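Local atomic coordinates of protein HTP-2 (Caenorhabditis elegans, PDB entry 4TZM), a protein that binds a closure motif of HTP-3 through its HORMA domain and probably takes part in assembling the meiotic chromosome axis. Residues N58-E61 against K62-S66; A96-A99 against T100-G103; D150-F153 against A154-Q158; D169-V172 against T173-S177; V178-C182 against T183-E187. All coordinates share one frame; numbering follows the deposited sequence.

Contact 1 of 5, residues N58-E61 against K62-S66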
loop_
_atom_site.group_PDB
_atom_site.type_symbol
_atom_site.label_atom_id
_atom_site.label_comp_id
_atom_site.label_asym_id
_atom_site.label_seq_id
_atom_site.Cartn_x
_atom_site.Cartn_y
_atom_site.Cartn_z
ATOM N N ASN A 58 6.147 -10.881 -10.620
ATOM C CA ASN A 58 7.281 -10.978 -11.536
ATOM C C ASN A 58 7.343 -9.788 -12.497
ATOM O O ASN A 58 7.777 -9.913 -13.639
ATOM C CB ASN A 58 7.230 -12.305 -12.310
ATOM C CG ASN A 58 8.567 -12.671 -12.938
ATOM O OD1 ASN A 58 8.781 -12.474 -14.136
ATOM N ND2 ASN A 58 9.473 -13.208 -12.129
ATOM N N ILE A 59 6.900 -8.630 -12.015
ATOM C CA ILE A 59 6.949 -7.401 -12.791
ATOM C C ILE A 59 8.386 -6.896 -12.825
ATOM O O ILE A 59 8.854 -6.376 -13.838
ATOM C CB ILE A 59 6.009 -6.333 -12.203
ATOM C CG1 ILE A 59 4.566 -6.843 -12.220
ATOM C CG2 ILE A 59 6.118 -5.024 -12.967
ATOM C CD1 ILE A 59 3.545 -5.837 -11.707
ATOM N N LEU A 60 9.083 -7.072 -11.708
ATOM C CA LEU A 60 10.514 -6.802 -11.630
ATOM C C LEU A 60 11.252 -8.041 -11.134
ATOM O O LEU A 60 10.791 -8.708 -10.205
ATOM C CB LEU A 60 10.796 -5.618 -10.706
ATOM C CG LEU A 60 10.348 -4.238 -11.183
ATOM C CD1 LEU A 60 10.644 -3.199 -10.117
ATOM C CD2 LEU A 60 11.025 -3.876 -12.494
ATOM N N GLU A 61 12.391 -8.342 -11.753
ATOM C CA GLU A 61 13.196 -9.507 -11.383
ATOM C C GLU A 61 13.747 -9.380 -9.966
ATOM O O GLU A 61 13.873 -8.274 -9.440
ATOM C CB GLU A 61 14.354 -9.703 -12.367
ATOM C CG GLU A 61 13.934 -9.910 -13.815
ATOM C CD GLU A 61 13.700 -8.603 -14.549
ATOM O OE1 GLU A 61 12.905 -8.590 -15.511
ATOM O OE2 GLU A 61 14.320 -7.589 -14.166
ATOM N N LYS A 62 14.095 -10.517 -9.367
ATOM C CA LYS A 62 14.570 -10.572 -7.983
ATOM C C LYS A 62 15.829 -9.736 -7.714
ATOM O O LYS A 62 16.173 -9.490 -6.558
ATOM C CB LYS A 62 14.834 -12.027 -7.581
ATOM C CG LYS A 62 15.848 -12.729 -8.473
ATOM C CD LYS A 62 16.264 -14.077 -7.905
ATOM C CE LYS A 62 17.387 -14.686 -8.732
ATOM N NZ LYS A 62 17.906 -15.955 -8.148
ATOM N N GLU A 63 16.514 -9.315 -8.773
ATOM C CA GLU A 63 17.712 -8.483 -8.642
ATOM C C GLU A 63 17.388 -7.100 -8.063
ATOM O O GLU A 63 18.210 -6.490 -7.374
ATOM C CB GLU A 63 18.408 -8.329 -9.999
ATOM C CG GLU A 63 19.527 -9.338 -10.265
ATOM C CD GLU A 63 19.042 -10.777 -10.297
ATOM O OE1 GLU A 63 19.623 -11.616 -9.577
ATOM O OE2 GLU A 63 18.089 -11.076 -11.046
ATOM N N TYR A 64 16.181 -6.618 -8.344
ATOM C CA TYR A 64 15.735 -5.306 -7.886
ATOM C C TYR A 64 15.288 -5.311 -6.426
ATOM O O TYR A 64 14.958 -4.262 -5.866
ATOM C CB TYR A 64 14.590 -4.810 -8.769
ATOM C CG TYR A 64 14.989 -4.583 -10.207
ATOM C CD1 TYR A 64 16.080 -3.783 -10.527
ATOM C CD2 TYR A 64 14.288 -5.181 -11.245
ATOM C CE1 TYR A 64 16.455 -3.575 -11.842
ATOM C CE2 TYR A 64 14.655 -4.979 -12.562
ATOM C CZ TYR A 64 15.739 -4.175 -12.856
ATOM O OH TYR A 64 16.112 -3.969 -14.163
ATOM N N PHE A 65 15.288 -6.488 -5.810
ATOM C CA PHE A 65 14.768 -6.636 -4.456
ATOM C C PHE A 65 15.791 -7.200 -3.482
ATOM O O PHE A 65 16.857 -7.663 -3.875
ATOM C CB PHE A 65 13.543 -7.540 -4.464
ATOM C CG PHE A 65 12.438 -7.054 -5.349
ATOM C CD1 PHE A 65 11.453 -6.206 -4.857
ATOM C CD2 PHE A 65 12.381 -7.447 -6.678
ATOM C CE1 PHE A 65 10.426 -5.762 -5.682
ATOM C CE2 PHE A 65 11.364 -7.009 -7.507
ATOM C CZ PHE A 65 10.385 -6.166 -7.013
ATOM N N SER A 66 15.448 -7.159 -2.200
ATOM C CA SER A 66 16.267 -7.771 -1.164
ATOM C C SER A 66 15.374 -8.518 -0.178
ATOM O O SER A 66 14.190 -8.206 -0.045
ATOM C CB SER A 66 17.107 -6.720 -0.441
ATOM O OG SER A 66 18.016 -7.342 0.450
#

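Contact 2 of 5, residues A96-A99 against T100-G103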
loop_
_atom_site.group_PDB
_atom_site.type_symbol
_atom_site.label_atom_id
_atom_site.label_comp_id
_atom_site.label_asym_id
_atom_site.label_seq_id
_atom_site.Cartn_x
_atom_site.Cartn_y
_atom_site.Cartn_z
ATOM N N ALA A 96 4.488 9.263 -2.336
ATOM C CA ALA A 96 3.057 9.027 -2.185
ATOM C C ALA A 96 2.710 8.823 -0.715
ATOM O O ALA A 96 1.706 9.342 -0.223
ATOM C CB ALA A 96 2.627 7.830 -3.008
ATOM N N GLY A 97 3.558 8.070 -0.020
ATOM C CA GLY A 97 3.426 7.887 1.412
ATOM C C GLY A 97 3.523 9.178 2.205
ATOM O O GLY A 97 2.801 9.359 3.187
ATOM N N ASP A 98 4.408 10.082 1.795
ATOM C CA ASP A 98 4.565 11.346 2.514
ATOM C C ASP A 98 3.295 12.181 2.432
ATOM O O ASP A 98 3.021 13.000 3.307
ATOM C CB ASP A 98 5.754 12.147 1.975
ATOM C CG ASP A 98 7.087 11.644 2.505
ATOM O OD1 ASP A 98 7.113 11.064 3.611
ATOM O OD2 ASP A 98 8.112 11.831 1.816
ATOM N N ALA A 99 2.515 11.958 1.381
ATOM C CA ALA A 99 1.266 12.681 1.191
ATOM C C ALA A 99 0.167 12.248 2.171
ATOM O O ALA A 99 -0.862 12.915 2.269
ATOM C CB ALA A 99 0.785 12.518 -0.242
ATOM N N THR A 100 0.367 11.150 2.898
ATOM C CA THR A 100 -0.624 10.764 3.905
ATOM C C THR A 100 -0.450 11.597 5.172
ATOM O O THR A 100 -1.379 11.712 5.972
ATOM C CB THR A 100 -0.566 9.255 4.281
ATOM O OG1 THR A 100 0.668 8.955 4.943
ATOM C CG2 THR A 100 -0.722 8.375 3.053
ATOM N N LYS A 101 0.732 12.180 5.354
ATOM C CA LYS A 101 0.964 13.067 6.492
ATOM C C LYS A 101 0.155 14.343 6.330
ATOM O O LYS A 101 -0.497 14.805 7.268
ATOM C CB LYS A 101 2.445 13.397 6.640
ATOM C CG LYS A 101 3.287 12.185 6.953
ATOM C CD LYS A 101 4.714 12.550 7.259
ATOM C CE LYS A 101 5.434 11.350 7.829
ATOM N NZ LYS A 101 6.908 11.546 7.863
ATOM N N ASP A 102 0.199 14.906 5.130
ATOM C CA ASP A 102 -0.604 16.076 4.809
ATOM C C ASP A 102 -2.085 15.704 4.743
ATOM O O ASP A 102 -2.954 16.548 4.945
ATOM C CB ASP A 102 -0.155 16.689 3.481
ATOM C CG ASP A 102 1.333 17.004 3.448
ATOM O OD1 ASP A 102 2.120 16.273 4.085
ATOM O OD2 ASP A 102 1.718 17.984 2.773
ATOM N N GLY A 103 -2.362 14.434 4.457
ATOM C CA GLY A 103 -3.724 13.952 4.322
ATOM C C GLY A 103 -4.306 14.197 2.941
ATOM O O GLY A 103 -5.508 14.420 2.801
#

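Contact 3 of 5, residues D150-F153 against A154-Q158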
loop_
_atom_site.group_PDB
_atom_site.type_symbol
_atom_site.label_atom_id
_atom_site.label_comp_id
_atom_site.label_asym_id
_atom_site.label_seq_id
_atom_site.Cartn_x
_atom_site.Cartn_y
_atom_site.Cartn_z
ATOM N N ASP A 150 -17.730 4.447 -2.460
ATOM C CA ASP A 150 -16.961 3.206 -2.519
ATOM C C ASP A 150 -17.453 2.195 -1.480
ATOM O O ASP A 150 -17.737 2.563 -0.340
ATOM C CB ASP A 150 -15.474 3.498 -2.305
ATOM C CG ASP A 150 -14.923 4.485 -3.313
ATOM O OD1 ASP A 150 -15.331 4.421 -4.492
ATOM O OD2 ASP A 150 -14.083 5.324 -2.923
ATOM N N PRO A 151 -17.537 0.912 -1.869
ATOM C CA PRO A 151 -18.139 -0.147 -1.045
ATOM C C PRO A 151 -17.431 -0.381 0.291
ATOM O O PRO A 151 -18.074 -0.780 1.266
ATOM C CB PRO A 151 -18.020 -1.390 -1.935
ATOM C CG PRO A 151 -16.885 -1.095 -2.849
ATOM C CD PRO A 151 -16.972 0.375 -3.119
ATOM N N HIS A 152 -16.127 -0.131 0.333
ATOM C CA HIS A 152 -15.324 -0.411 1.519
ATOM C C HIS A 152 -15.502 0.634 2.615
ATOM O O HIS A 152 -15.365 0.325 3.798
ATOM C CB HIS A 152 -13.843 -0.492 1.141
ATOM C CG HIS A 152 -13.244 0.831 0.774
ATOM N ND1 HIS A 152 -13.393 1.397 -0.470
ATOM C CD2 HIS A 152 -12.499 1.704 1.500
ATOM C CE1 HIS A 152 -12.764 2.562 -0.503
ATOM N NE2 HIS A 152 -12.215 2.769 0.680
ATOM N N PHE A 153 -15.804 1.866 2.212
ATOM C CA PHE A 153 -15.753 3.019 3.109
ATOM C C PHE A 153 -16.622 2.852 4.353
ATOM O O PHE A 153 -16.128 2.983 5.471
ATOM C CB PHE A 153 -16.155 4.296 2.360
ATOM C CG PHE A 153 -15.980 5.557 3.167
ATOM C CD1 PHE A 153 -17.019 6.054 3.944
ATOM C CD2 PHE A 153 -14.778 6.251 3.144
ATOM C CE1 PHE A 153 -16.861 7.216 4.687
ATOM C CE2 PHE A 153 -14.612 7.414 3.883
ATOM C CZ PHE A 153 -15.654 7.896 4.656
ATOM N N ALA A 154 -17.905 2.560 4.154
ATOM C CA ALA A 154 -18.861 2.453 5.255
ATOM C C ALA A 154 -18.360 1.545 6.378
ATOM O O ALA A 154 -18.448 1.895 7.553
ATOM C CB ALA A 154 -20.206 1.959 4.740
ATOM N N GLU A 155 -17.820 0.388 6.015
ATOM C CA GLU A 155 -17.307 -0.542 7.013
ATOM C C GLU A 155 -15.995 -0.047 7.625
ATOM O O GLU A 155 -15.884 0.082 8.845
ATOM C CB GLU A 155 -17.108 -1.928 6.401
ATOM C CG GLU A 155 -16.606 -2.970 7.385
ATOM C CD GLU A 155 -16.458 -4.341 6.758
ATOM O OE1 GLU A 155 -16.637 -4.454 5.526
ATOM O OE2 GLU A 155 -16.166 -5.307 7.496
ATOM N N LEU A 156 -15.013 0.235 6.773
ATOM C CA LEU A 156 -13.678 0.627 7.227
ATOM C C LEU A 156 -13.676 1.917 8.051
ATOM O O LEU A 156 -12.836 2.091 8.935
ATOM C CB LEU A 156 -12.738 0.784 6.027
ATOM C CG LEU A 156 -11.247 0.792 6.370
ATOM C CD1 LEU A 156 -10.876 -0.487 7.110
ATOM C CD2 LEU A 156 -10.385 0.970 5.124
ATOM N N ALA A 157 -14.612 2.816 7.760
ATOM C CA ALA A 157 -14.722 4.069 8.501
ATOM C C ALA A 157 -15.138 3.810 9.943
ATOM O O ALA A 157 -14.690 4.497 10.862
ATOM C CB ALA A 157 -15.710 5.005 7.824
ATOM N N GLN A 158 -15.997 2.813 10.131
ATOM C CA GLN A 158 -16.476 2.437 11.456
ATOM C C GLN A 158 -15.433 1.632 12.232
ATOM O O GLN A 158 -15.524 1.500 13.453
ATOM C CB GLN A 158 -17.771 1.624 11.348
ATOM C CG GLN A 158 -18.990 2.396 10.851
ATOM C CD GLN A 158 -20.265 1.564 10.896
ATOM O OE1 GLN A 158 -20.265 0.379 10.556
ATOM N NE2 GLN A 158 -21.360 2.183 11.328
#

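Contact 4 of 5, residues D169-V172 against T173-S177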
loop_
_atom_site.group_PDB
_atom_site.type_symbol
_atom_site.label_atom_id
_atom_site.label_comp_id
_atom_site.label_asym_id
_atom_site.label_seq_id
_atom_site.Cartn_x
_atom_site.Cartn_y
_atom_site.Cartn_z
ATOM N N ASP A 169 -0.911 -7.875 13.032
ATOM C CA ASP A 169 -1.709 -8.985 12.512
ATOM C C ASP A 169 -2.290 -8.649 11.143
ATOM O O ASP A 169 -2.344 -9.501 10.255
ATOM C CB ASP A 169 -2.854 -9.344 13.466
ATOM C CG ASP A 169 -2.374 -9.989 14.752
ATOM O OD1 ASP A 169 -1.203 -10.420 14.817
ATOM O OD2 ASP A 169 -3.183 -10.077 15.703
ATOM N N GLN A 170 -2.747 -7.410 10.986
ATOM C CA GLN A 170 -3.333 -6.967 9.728
ATOM C C GLN A 170 -2.274 -6.896 8.634
ATOM O O GLN A 170 -2.558 -7.165 7.468
ATOM C CB GLN A 170 -4.011 -5.604 9.898
ATOM C CG GLN A 170 -5.308 -5.631 10.703
ATOM C CD GLN A 170 -5.729 -4.250 11.183
ATOM O OE1 GLN A 170 -4.979 -3.281 11.057
ATOM N NE2 GLN A 170 -6.931 -4.156 11.738
ATOM N N MET A 171 -1.051 -6.538 9.017
ATOM C CA MET A 171 0.050 -6.424 8.060
ATOM C C MET A 171 0.536 -7.800 7.615
ATOM O O MET A 171 0.815 -8.020 6.436
ATOM C CB MET A 171 1.205 -5.627 8.665
ATOM C CG MET A 171 2.471 -5.621 7.823
ATOM S SD MET A 171 2.204 -4.944 6.173
ATOM C CE MET A 171 1.599 -3.319 6.574
ATOM N N VAL A 172 0.636 -8.720 8.569
ATOM C CA VAL A 172 0.997 -10.102 8.281
ATOM C C VAL A 172 -0.027 -10.749 7.347
ATOM O O VAL A 172 0.336 -11.458 6.409
ATOM C CB VAL A 172 1.124 -10.913 9.585
ATOM C CG1 VAL A 172 1.038 -12.410 9.309
ATOM C CG2 VAL A 172 2.421 -10.558 10.301
ATOM N N THR A 173 -1.304 -10.479 7.598
ATOM C CA THR A 173 -2.388 -10.991 6.760
ATOM C C THR A 173 -2.302 -10.485 5.318
ATOM O O THR A 173 -2.487 -11.248 4.370
ATOM C CB THR A 173 -3.765 -10.608 7.344
ATOM O OG1 THR A 173 -4.011 -11.383 8.524
ATOM C CG2 THR A 173 -4.877 -10.862 6.332
ATOM N N ILE A 174 -2.018 -9.196 5.156
ATOM C CA ILE A 174 -1.961 -8.586 3.831
ATOM C C ILE A 174 -0.848 -9.208 2.988
ATOM O O ILE A 174 -1.078 -9.607 1.844
ATOM C CB ILE A 174 -1.761 -7.055 3.919
ATOM C CG1 ILE A 174 -3.096 -6.367 4.210
ATOM C CG2 ILE A 174 -1.167 -6.507 2.624
ATOM C CD1 ILE A 174 -2.992 -4.864 4.356
ATOM N N VAL A 175 0.343 -9.314 3.573
ATOM C CA VAL A 175 1.510 -9.846 2.877
ATOM C C VAL A 175 1.361 -11.332 2.553
ATOM O O VAL A 175 1.755 -11.783 1.475
ATOM C CB VAL A 175 2.784 -9.615 3.698
ATOM C CG1 VAL A 175 3.998 -10.168 2.966
ATOM C CG2 VAL A 175 2.947 -8.124 3.970
ATOM N N ARG A 176 0.771 -12.089 3.474
ATOM C CA ARG A 176 0.471 -13.491 3.211
ATOM C C ARG A 176 -0.536 -13.621 2.074
ATOM O O ARG A 176 -0.358 -14.437 1.174
ATOM C CB ARG A 176 -0.063 -14.185 4.469
ATOM C CG ARG A 176 1.023 -14.770 5.360
ATOM C CD ARG A 176 0.443 -15.737 6.386
ATOM N NE ARG A 176 1.423 -16.737 6.804
ATOM C CZ ARG A 176 2.169 -16.646 7.901
ATOM N NH1 ARG A 176 2.046 -15.600 8.707
ATOM N NH2 ARG A 176 3.036 -17.606 8.196
ATOM N N SER A 177 -1.585 -12.809 2.112
ATOM C CA SER A 177 -2.610 -12.855 1.074
ATOM C C SER A 177 -2.046 -12.453 -0.287
ATOM O O SER A 177 -2.390 -13.050 -1.302
ATOM C CB SER A 177 -3.795 -11.959 1.446
ATOM O OG SER A 177 -4.551 -12.529 2.504
#

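Contact 5 of 5, residues V178-C182 against T183-E187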
loop_
_atom_site.group_PDB
_atom_site.type_symbol
_atom_site.label_atom_id
_atom_site.label_comp_id
_atom_site.label_asym_id
_atom_site.label_seq_id
_atom_site.Cartn_x
_atom_site.Cartn_y
_atom_site.Cartn_z
ATOM N N VAL A 178 -1.175 -11.448 -0.305
ATOM C CA VAL A 178 -0.526 -11.035 -1.545
ATOM C C VAL A 178 0.310 -12.174 -2.120
ATOM O O VAL A 178 0.143 -12.549 -3.283
ATOM C CB VAL A 178 0.364 -9.788 -1.338
ATOM C CG1 VAL A 178 1.322 -9.614 -2.506
ATOM C CG2 VAL A 178 -0.496 -8.551 -1.170
ATOM N N GLN A 179 1.196 -12.733 -1.301
ATOM C CA GLN A 179 2.028 -13.850 -1.737
ATOM C C GLN A 179 1.188 -15.040 -2.181
ATOM O O GLN A 179 1.540 -15.725 -3.135
ATOM C CB GLN A 179 2.983 -14.273 -0.624
ATOM C CG GLN A 179 4.014 -13.213 -0.283
ATOM C CD GLN A 179 4.874 -13.596 0.899
ATOM O OE1 GLN A 179 4.581 -14.559 1.607
ATOM N NE2 GLN A 179 5.946 -12.841 1.122
ATOM N N PHE A 180 0.074 -15.282 -1.499
ATOM C CA PHE A 180 -0.792 -16.395 -1.870
ATOM C C PHE A 180 -1.559 -16.096 -3.160
ATOM O O PHE A 180 -1.646 -16.947 -4.047
ATOM C CB PHE A 180 -1.766 -16.727 -0.741
ATOM C CG PHE A 180 -2.841 -17.692 -1.144
ATOM C CD1 PHE A 180 -2.562 -19.040 -1.293
ATOM C CD2 PHE A 180 -4.130 -17.248 -1.383
ATOM C CE1 PHE A 180 -3.552 -19.927 -1.671
ATOM C CE2 PHE A 180 -5.123 -18.131 -1.761
ATOM C CZ PHE A 180 -4.834 -19.471 -1.907
ATOM N N LEU A 181 -2.110 -14.887 -3.256
ATOM C CA LEU A 181 -2.844 -14.444 -4.441
ATOM C C LEU A 181 -1.996 -14.504 -5.712
ATOM O O LEU A 181 -2.424 -15.043 -6.737
ATOM C CB LEU A 181 -3.356 -13.014 -4.245
ATOM C CG LEU A 181 -3.990 -12.293 -5.436
ATOM C CD1 LEU A 181 -5.244 -13.019 -5.890
ATOM C CD2 LEU A 181 -4.302 -10.844 -5.087
ATOM N N CYS A 182 -0.792 -13.948 -5.643
ATOM C CA CYS A 182 0.046 -13.821 -6.831
ATOM C C CYS A 182 0.650 -15.151 -7.270
ATOM O O CYS A 182 0.922 -15.351 -8.452
ATOM C CB CYS A 182 1.155 -12.795 -6.585
ATOM S SG CYS A 182 0.553 -11.123 -6.286
ATOM N N THR A 183 0.855 -16.052 -6.314
ATOM C CA THR A 183 1.490 -17.340 -6.584
ATOM C C THR A 183 0.498 -18.458 -6.919
ATOM O O THR A 183 0.681 -19.177 -7.901
ATOM C CB THR A 183 2.344 -17.790 -5.380
ATOM O OG1 THR A 183 3.358 -16.811 -5.126
ATOM C CG2 THR A 183 2.995 -19.139 -5.647
ATOM N N LYS A 184 -0.554 -18.595 -6.112
ATOM C CA LYS A 184 -1.461 -19.744 -6.214
ATOM C C LYS A 184 -2.819 -19.438 -6.857
ATOM O O LYS A 184 -3.557 -20.360 -7.192
ATOM C CB LYS A 184 -1.700 -20.345 -4.823
ATOM C CG LYS A 184 -0.438 -20.701 -4.058
ATOM C CD LYS A 184 0.239 -21.932 -4.631
ATOM C CE LYS A 184 1.411 -22.367 -3.764
ATOM N NZ LYS A 184 1.908 -23.722 -4.138
ATOM N N VAL A 185 -3.154 -18.162 -7.027
ATOM C CA VAL A 185 -4.476 -17.798 -7.543
ATOM C C VAL A 185 -4.438 -17.142 -8.921
ATOM O O VAL A 185 -5.107 -17.595 -9.850
ATOM C CB VAL A 185 -5.217 -16.846 -6.579
ATOM C CG1 VAL A 185 -6.562 -16.441 -7.168
ATOM C CG2 VAL A 185 -5.402 -17.503 -5.221
ATOM N N LEU A 186 -3.660 -16.071 -9.048
ATOM C CA LEU A 186 -3.574 -15.332 -10.304
ATOM C C LEU A 186 -2.819 -16.106 -11.382
ATOM O O LEU A 186 -1.849 -16.811 -11.095
ATOM C CB LEU A 186 -2.901 -13.976 -10.085
ATOM C CG LEU A 186 -3.675 -12.944 -9.265
ATOM C CD1 LEU A 186 -2.910 -11.628 -9.191
ATOM C CD2 LEU A 186 -5.061 -12.733 -9.852
ATOM N N GLU A 187 -3.282 -15.975 -12.622
ATOM C CA GLU A 187 -2.530 -16.446 -13.777
ATOM C C GLU A 187 -1.307 -15.553 -13.960
ATOM O O GLU A 187 -1.297 -14.414 -13.485
ATOM C CB GLU A 187 -3.391 -16.423 -15.042
ATOM C CG GLU A 187 -3.924 -17.778 -15.487
ATOM C CD GLU A 187 -4.455 -17.741 -16.909
ATOM O OE1 GLU A 187 -4.466 -16.645 -17.509
ATOM O OE2 GLU A 187 -4.856 -18.804 -17.427
#

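Contact 1 of 5, residues N58-E61 against K62-S66
E61 and Y64 close a tight 3-10 turn in which Y64 N donates to E61 O (3.0 Å, 161° at the hydrogen), and the step is repeated one residue on by F65 N bonding to K62 O. The two aromatic side chains use this turn differently. Y64 turns back to L60, the two side chains crossing at about a right angle, with its CD2 3.6 Å from L60 CB and 3.7 Å from L60 CD2. E61 runs alongside Y64 in the same direction; a bend at chi2 (85°) folds its carboxylate round until OE2 lies 3.1 Å from Y64 CE2, the carboxylate and ring planes 53° apart. F65 offers a ring edge instead: near its plane, CE2 stands 3.2 Å from L60 O and CD2 3.2 Å from E61 O, so weakly polarised ring hydrogens face two carbonyls. This link of the HORMA domain carries the chain from helix 35-56, ended by a Schellman motif with N58 at positive phi, into strand 65-69. L60 also packs against an apolar side chain of the bound peptide, and E61 OE1 faces a basic one at long range, a weak attraction. With an alanine in place of Y64, L60 would probably lose its aromatic cover on this side and the E61 carboxylate would be freer to turn. F65, the more buried ring, rests on L54, M77 and L79.

Contact 2 of 5, residues A96-A99 against T100-G103
T100 turns its hydroxyl into the position between its own backbone N and carbonyl carbon (chi1 66°), which brings OG1 to 2.8 Å from G97 O. That bond lies in the carbonyl plane, whereas T100 N reaches the same oxygen from well above it, at 3.0 Å and 59° out of plane. Helix 84-102 is kinked here: neither T100 N nor K101 N makes the i to i+4 bond, and each bonds three residues back, K101 N to D98 O at 3.2 Å. Threonine suits the kink, since its hydroxyl probably takes up G97 O in place of the missing K101 N. T100 OG1 is also hydrogen-bonded to S39 OG on helix 35-56, so a valine here would probably break that tie between the helices and leave G97 O with the backbone donor alone. Beside helix 35-56, the extended K101 chain carries NZ to 4.3 Å from D98 OD1, too far for a salt bridge, though the opposite charges probably attract weakly; NZ has a weak hydrogen bond to N40 OD1. Small, buried A99 packs on L105 and I211. G103 then leaves the helix at positive phi, where a side chain would jam against the preceding carbonyl; it is the C-prime glycine of a Schellman motif.

Contact 3 of 5, residues D150-F153 against A154-Q158
F153 lays one face of its ring under the methyl of A157, a CH-pi contact in which A157 CB sits 4.3 Å from the ring centroid and 21° off the normal. The methyl is displaced toward the rim, and CE1 is the ring atom it comes nearest, at 4.0 Å. With CG anti to the backbone N of F153 (chi1 -173°), the ring swings forward along the helix, past the amide of A154, to the residue one turn on. Alanine fits there because a single methyl can rest on the ring without crowding it. The same pair is joined through the backbone: A157 N donates to F153 O at 2.8 Å, and the preceding bond, from L156 N to H152 O at 3.0 Å, is almost straight (171° at the hydrogen). Both donors approach nearly along the C=O axis, as expected of alpha-helical i to i+4 pairs. L156 lies on another side of the turn. Its CB passes 3.5 Å from H152 O, and its CD2 comes up to the edge of the H152 ring, near the ring plane, at 4.3 Å from H152 CD2. P151, which has no amide hydrogen to satisfy, is at home just ahead of the helix, where F153 N bonds to D150 O. The short helix 153-158 is laid against the large antiparallel sheet: F153 and L156 both rest on I130 of strand 123-133, L156 reaches A241 of strand 240-248, and the H152 ring stacks on that of H243 from the same strand.

Contact 4 of 5, residues D169-V172 against T173-S177
V172 and R176, one helical turn apart, lie side by side and point the same way, with V172 CG1 meeting the guanidinium at its edge, in plane, 3.4 Å from R176 NH1. The valine branch anti to the backbone N (chi1 161°) makes this touch, and the extended arginine chain carries its charged end past it. The pair one residue earlier, M171 and V175, crosses obliquely: M171, bent at chi2 and chi3, sets SD 3.9 Å from V175 CG2, and the same methyl is 3.3 Å from M171 O. A flexible thioether can mould itself to its surroundings, which here include W24, F28 and F41, while the branched V175 and I174 are rigid surfaces; I174 presses on V49, I232 and L235. T173, on the exposed side, turns its hydroxyl back along helix 164-185. Its OG1 donates to D169 O at 3.1 Å and its N donates to the same atom at 3.0 Å, the two arriving from opposite faces of the carbonyl plane. S177 treats T173 O in the same fashion, OG at 3.1 Å. Q170 directs OE1 to the backbone N of R236. The helix is therefore amphipathic: hydroxyls of its outer residues are absorbed by helix carbonyls, V172 CG1 borders one edge of the guanidinium without giving it a polar partner, and the inward M171, I174 and V175 meet the core through apolar contacts.

Contact 5 of 5, residues V178-C182 against T183-E187
L181 O is held by two amides at once: L186 N approaches almost head-on at 2.8 Å (169° at the hydrogen), and V185 N comes from above the carbonyl plane at 3.2 Å. The i to i+5 bond marks a wider, pi-type turn at the end of helix 164-185. A second doubly gripped oxygen precedes it, Q179 O, which accepts T183 OG1 in its carbonyl plane at 2.9 Å and, less directly, T183 N. A threonine suits an exposed position of this kind, since its hydroxyl can be spent on the helix itself. Beside the i to i+4 pair of F180 and K184, two i to i+5 pairs touch, F180 with V185 and L181 with L186, consistent with the wider turn. F180, its CG anti to the backbone N (chi1 170°), has CE1 3.7 Å from K184 CB and CE2 3.5 Å from V185 CG2. K184 contributes only the aliphatic root of its chain. Inward, L181 and L186 cross at a slant, with L181 CD1 3.7 Å from L186 CG, and that methyl also touches V185 CG1. Both leucines pack on F125 of strand 123-133, L181 further on V230 and I232 of strand 228-235, while C182 and T183 border Q56 at the end of helix 35-56.

All five contacts are local, yet they sample different depths of one HORMA domain. Contact 2 is buried; the other four are partly buried, contacts 4 and 5 having a buried face and an exposed one. These two adjoin on helix 164-185, the first regular, the second its widened end. Contact 2 terminates helix 84-102 with small residues, and its carbonyl that takes both the hydroxyl and the amide of one threonine recurs in contacts 4 and 5, there on exposed threonines. Contacts 1 and 3, about 34 Å apart between centres, rely on aromatic rings, as does contact 5 on its exposed side. Contact 1 touches the bound peptide, whereas contact 3 starts a short helix on the large sheet.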